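Local coordinates for protein alpha,alpha-trehalose-phosphate synthase (UDP-forming) (Burkholderia vietnamiensis, PDB 5TVG) that belongs to the GT-B glycosyltransferases of family 20 and holds uridine-5'-diphosphate in a pocket of its structure, at residues G279-F287 / R300-P308. Sequence-based numbering, arbitrary orientation.
Sequences GLVERFQSF and RVSFVQIAP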
loop_
_atom_site.group_PDB
_atom_site.type_symbol
_atom_site.label_atom_id
_atom_site.label_comp_id
_atom_site.label_asym_id
_atom_site.label_seq_id
_atom_site.Cartn_x
_atom_site.Cartn_y
_atom_site.Cartn_z
ATOM N N GLY A 279 2.525 3.451 20.262
ATOM C CA GLY A 279 3.876 3.621 19.732
ATOM C C GLY A 279 4.653 2.337 19.502
ATOM O O GLY A 279 5.876 2.331 19.644
ATOM N N LEU A 280 3.988 1.266 19.071
ATOM C CA LEU A 280 4.680 -0.019 18.985
ATOM C C LEU A 280 5.752 -0.035 17.875
ATOM O O LEU A 280 6.795 -0.680 18.028
ATOM C CB LEU A 280 3.648 -1.138 18.798
ATOM C CG LEU A 280 2.596 -1.175 19.947
ATOM C CD1 LEU A 280 1.543 -2.313 19.771
ATOM C CD2 LEU A 280 3.242 -1.275 21.306
ATOM N N VAL A 281 5.516 0.641 16.751
ATOM C CA VAL A 281 6.516 0.630 15.668
ATOM C C VAL A 281 7.778 1.358 16.116
ATOM O O VAL A 281 8.900 0.838 15.999
ATOM C CB VAL A 281 5.945 1.254 14.373
ATOM C CG1 VAL A 281 7.024 1.358 13.244
ATOM C CG2 VAL A 281 4.736 0.494 13.904
ATOM N N GLU A 282 7.612 2.571 16.650
ATOM C CA GLU A 282 8.754 3.311 17.183
ATOM C C GLU A 282 9.473 2.487 18.233
ATOM O O GLU A 282 10.717 2.419 18.258
ATOM C CB GLU A 282 8.283 4.641 17.780
ATOM C CG GLU A 282 7.742 5.633 16.740
ATOM C CD GLU A 282 6.316 5.366 16.337
ATOM O OE1 GLU A 282 5.813 6.118 15.480
ATOM O OE2 GLU A 282 5.686 4.423 16.871
ATOM N N ARG A 283 8.695 1.783 19.046
ATOM C CA ARG A 283 9.261 0.951 20.090
ATOM C C ARG A 283 10.110 -0.171 19.498
ATOM O O ARG A 283 11.257 -0.379 19.911
ATOM C CB ARG A 283 8.128 0.396 20.949
ATOM C CG ARG A 283 8.607 -0.273 22.190
ATOM C CD ARG A 283 7.450 -0.851 23.000
ATOM N NE ARG A 283 6.446 0.151 23.330
ATOM C CZ ARG A 283 5.306 -0.162 23.925
ATOM N NH1 ARG A 283 4.413 0.791 24.194
ATOM N NH2 ARG A 283 5.060 -1.445 24.230
ATOM N N PHE A 284 9.576 -0.888 18.500
ATOM C CA PHE A 284 10.341 -1.962 17.868
ATOM C C PHE A 284 11.604 -1.414 17.203
ATOM O O PHE A 284 12.692 -1.976 17.348
ATOM C CB PHE A 284 9.484 -2.694 16.808
ATOM C CG PHE A 284 8.486 -3.665 17.371
ATOM C CD1 PHE A 284 7.982 -3.517 18.668
ATOM C CD2 PHE A 284 8.020 -4.714 16.588
ATOM C CE1 PHE A 284 7.051 -4.403 19.177
ATOM C CE2 PHE A 284 7.080 -5.610 17.085
ATOM C CZ PHE A 284 6.583 -5.460 18.379
ATOM N N GLN A 285 11.463 -0.346 16.421
ATOM C CA GLN A 285 12.625 0.178 15.704
ATOM C C GLN A 285 13.707 0.678 16.659
ATOM O O GLN A 285 14.884 0.603 16.323
ATOM C CB GLN A 285 12.192 1.273 14.726
ATOM C CG GLN A 285 11.313 0.721 13.623
ATOM C CD GLN A 285 10.711 1.790 12.751
ATOM O OE1 GLN A 285 10.601 2.938 13.154
ATOM N NE2 GLN A 285 10.295 1.411 11.546
ATOM N N SER A 286 13.331 1.164 17.857
ATOM C CA SER A 286 14.330 1.650 18.811
ATOM C C SER A 286 15.094 0.501 19.449
ATOM O O SER A 286 16.292 0.630 19.751
ATOM C CB SER A 286 13.678 2.516 19.879
ATOM O OG SER A 286 13.120 3.676 19.291
ATOM N N PHE A 287 14.409 -0.611 19.708
ATOM C CA PHE A 287 15.106 -1.805 20.159
ATOM C C PHE A 287 16.056 -2.302 19.070
ATOM O O PHE A 287 17.171 -2.740 19.356
ATOM C CB PHE A 287 14.090 -2.883 20.525
ATOM C CG PHE A 287 14.705 -4.161 21.031
ATOM C CD1 PHE A 287 15.341 -4.202 22.264
ATOM C CD2 PHE A 287 14.661 -5.322 20.257
ATOM C CE1 PHE A 287 15.904 -5.388 22.739
ATOM C CE2 PHE A 287 15.225 -6.503 20.720
ATOM C CZ PHE A 287 15.838 -6.540 21.954
ATOM N N ARG A 300 21.884 -11.696 24.025
ATOM C CA ARG A 300 21.908 -11.640 25.479
ATOM C C ARG A 300 20.690 -10.970 26.111
ATOM O O ARG A 300 20.560 -11.006 27.337
ATOM C CB ARG A 300 23.197 -10.965 25.944
ATOM C CG ARG A 300 24.392 -11.856 25.675
ATOM C CD ARG A 300 25.666 -11.218 26.099
ATOM N NE ARG A 300 26.790 -12.146 25.950
ATOM C CZ ARG A 300 27.431 -12.377 24.805
ATOM N NH1 ARG A 300 27.064 -11.752 23.691
ATOM N NH2 ARG A 300 28.434 -13.248 24.773
ATOM N N VAL A 301 19.789 -10.401 25.313
ATOM C CA VAL A 301 18.551 -9.794 25.781
ATOM C C VAL A 301 17.429 -10.142 24.801
ATOM O O VAL A 301 17.658 -10.305 23.598
ATOM C CB VAL A 301 18.744 -8.267 25.952
ATOM C CG1 VAL A 301 19.231 -7.649 24.663
ATOM C CG2 VAL A 301 17.461 -7.604 26.432
ATOM N N SER A 302 16.209 -10.279 25.330
ATOM C CA SER A 302 15.034 -10.561 24.523
ATOM C C SER A 302 13.927 -9.567 24.836
ATOM O O SER A 302 13.704 -9.214 25.996
ATOM C CB SER A 302 14.519 -12.000 24.728
ATOM O OG SER A 302 15.372 -12.948 24.072
ATOM N N PHE A 303 13.268 -9.097 23.782
ATOM C CA PHE A 303 12.156 -8.167 23.867
ATOM C C PHE A 303 10.873 -8.970 23.624
ATOM O O PHE A 303 10.658 -9.487 22.522
ATOM C CB PHE A 303 12.347 -7.019 22.863
ATOM C CG PHE A 303 11.196 -6.021 22.818
ATOM C CD1 PHE A 303 10.292 -5.915 23.888
ATOM C CD2 PHE A 303 11.039 -5.172 21.731
ATOM C CE1 PHE A 303 9.239 -5.020 23.847
ATOM C CE2 PHE A 303 10.010 -4.268 21.676
ATOM C CZ PHE A 303 9.093 -4.190 22.762
ATOM N N VAL A 304 10.046 -9.105 24.664
ATOM C CA VAL A 304 8.748 -9.770 24.576
ATOM C C VAL A 304 7.678 -8.691 24.474
ATOM O O VAL A 304 7.587 -7.816 25.345
ATOM C CB VAL A 304 8.481 -10.688 25.786
ATOM C CG1 VAL A 304 6.972 -11.140 25.799
ATOM C CG2 VAL A 304 9.416 -11.905 25.780
ATOM N N GLN A 305 6.900 -8.713 23.396
ATOM C CA GLN A 305 5.783 -7.789 23.229
ATOM C C GLN A 305 4.496 -8.600 23.149
ATOM O O GLN A 305 4.236 -9.270 22.138
ATOM C CB GLN A 305 5.928 -6.925 21.981
ATOM C CG GLN A 305 4.656 -6.085 21.657
ATOM C CD GLN A 305 4.490 -4.885 22.580
ATOM O OE1 GLN A 305 5.350 -3.997 22.623
ATOM N NE2 GLN A 305 3.379 -4.852 23.342
ATOM N N ILE A 306 3.709 -8.542 24.208
ATOM C CA ILE A 306 2.353 -9.073 24.211
ATOM C C ILE A 306 1.456 -7.943 23.745
ATOM O O ILE A 306 1.461 -6.857 24.340
ATOM C CB ILE A 306 1.953 -9.564 25.608
ATOM C CG1 ILE A 306 2.796 -10.792 25.970
ATOM C CG2 ILE A 306 0.427 -9.839 25.676
ATOM C CD1 ILE A 306 2.683 -11.213 27.392
ATOM N N ALA A 307 0.734 -8.176 22.654
ATOM C CA ALA A 307 -0.047 -7.143 21.976
ATOM C C ALA A 307 -1.334 -7.759 21.424
ATOM O O ALA A 307 -1.442 -8.061 20.230
ATOM C CB ALA A 307 0.786 -6.493 20.859
ATOM N N PRO A 308 -2.343 -7.943 22.262
ATOM C CA PRO A 308 -3.617 -8.481 21.772
ATOM C C PRO A 308 -4.315 -7.510 20.840
ATOM O O PRO A 308 -4.219 -6.287 21.019
ATOM C CB PRO A 308 -4.435 -8.706 23.059
ATOM C CG PRO A 308 -3.780 -7.800 24.096
ATOM C CD PRO A 308 -2.336 -7.709 23.719
#
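Phe303 points from strand 301-306 toward helix 280-293 and meets Phe287, Phe284 and Arg283 at once, the tight heart of a fully buried contact. Its CB sits over the centre of the Phe287 ring, a CH-pi contact 3.6 Å from the centroid of that ring, while the Phe303 ring turns its edge to the same face, planes 61° apart. With CG anti to the backbone N, the Phe303 ring extends toward the helix and completes an aromatic cluster with Phe284 and Phe287; its CE2 lies 3.7 Å from Phe284 CD1, and its CZ is 3.7 Å from Arg283 CD. Gln305, its chain bent at the second torsion, lays CG at the edge of the Phe284 ring, 3.8 Å from CE1, and brings OE1 obliquely to the guanidinium of Arg283, the two side chains crossing at about a right angle. The bond from Arg283 NH2 to Gln305 OE1 is weak, 3.0 Å long but bent to 125°. The stronger partner of Arg283 is Asp272, which salt-bridges NH2 and also accepts from Gln305 NE2, itself a donor to Ile306 O; Leu280 CD2 lies over the rim of one guanidinium face. Packing thins at both ends, where Phe287 CE1 stands 4.5 Å from Val301 CG1 and Leu280 CD1 4.4 Å from Ala307 CB, next to Pro308 of the uridine-5'-diphosphate pocket. Helix and strand run nearly antiparallel (171°), as the second half of the beta-alpha-beta unit 266-271, 280-293, 301-306 in a Rossmann-like parallel sheet; strands 266-271 and 343-346 flank strand 301-306, and helix 315-335 packs against Leu280 and Phe284.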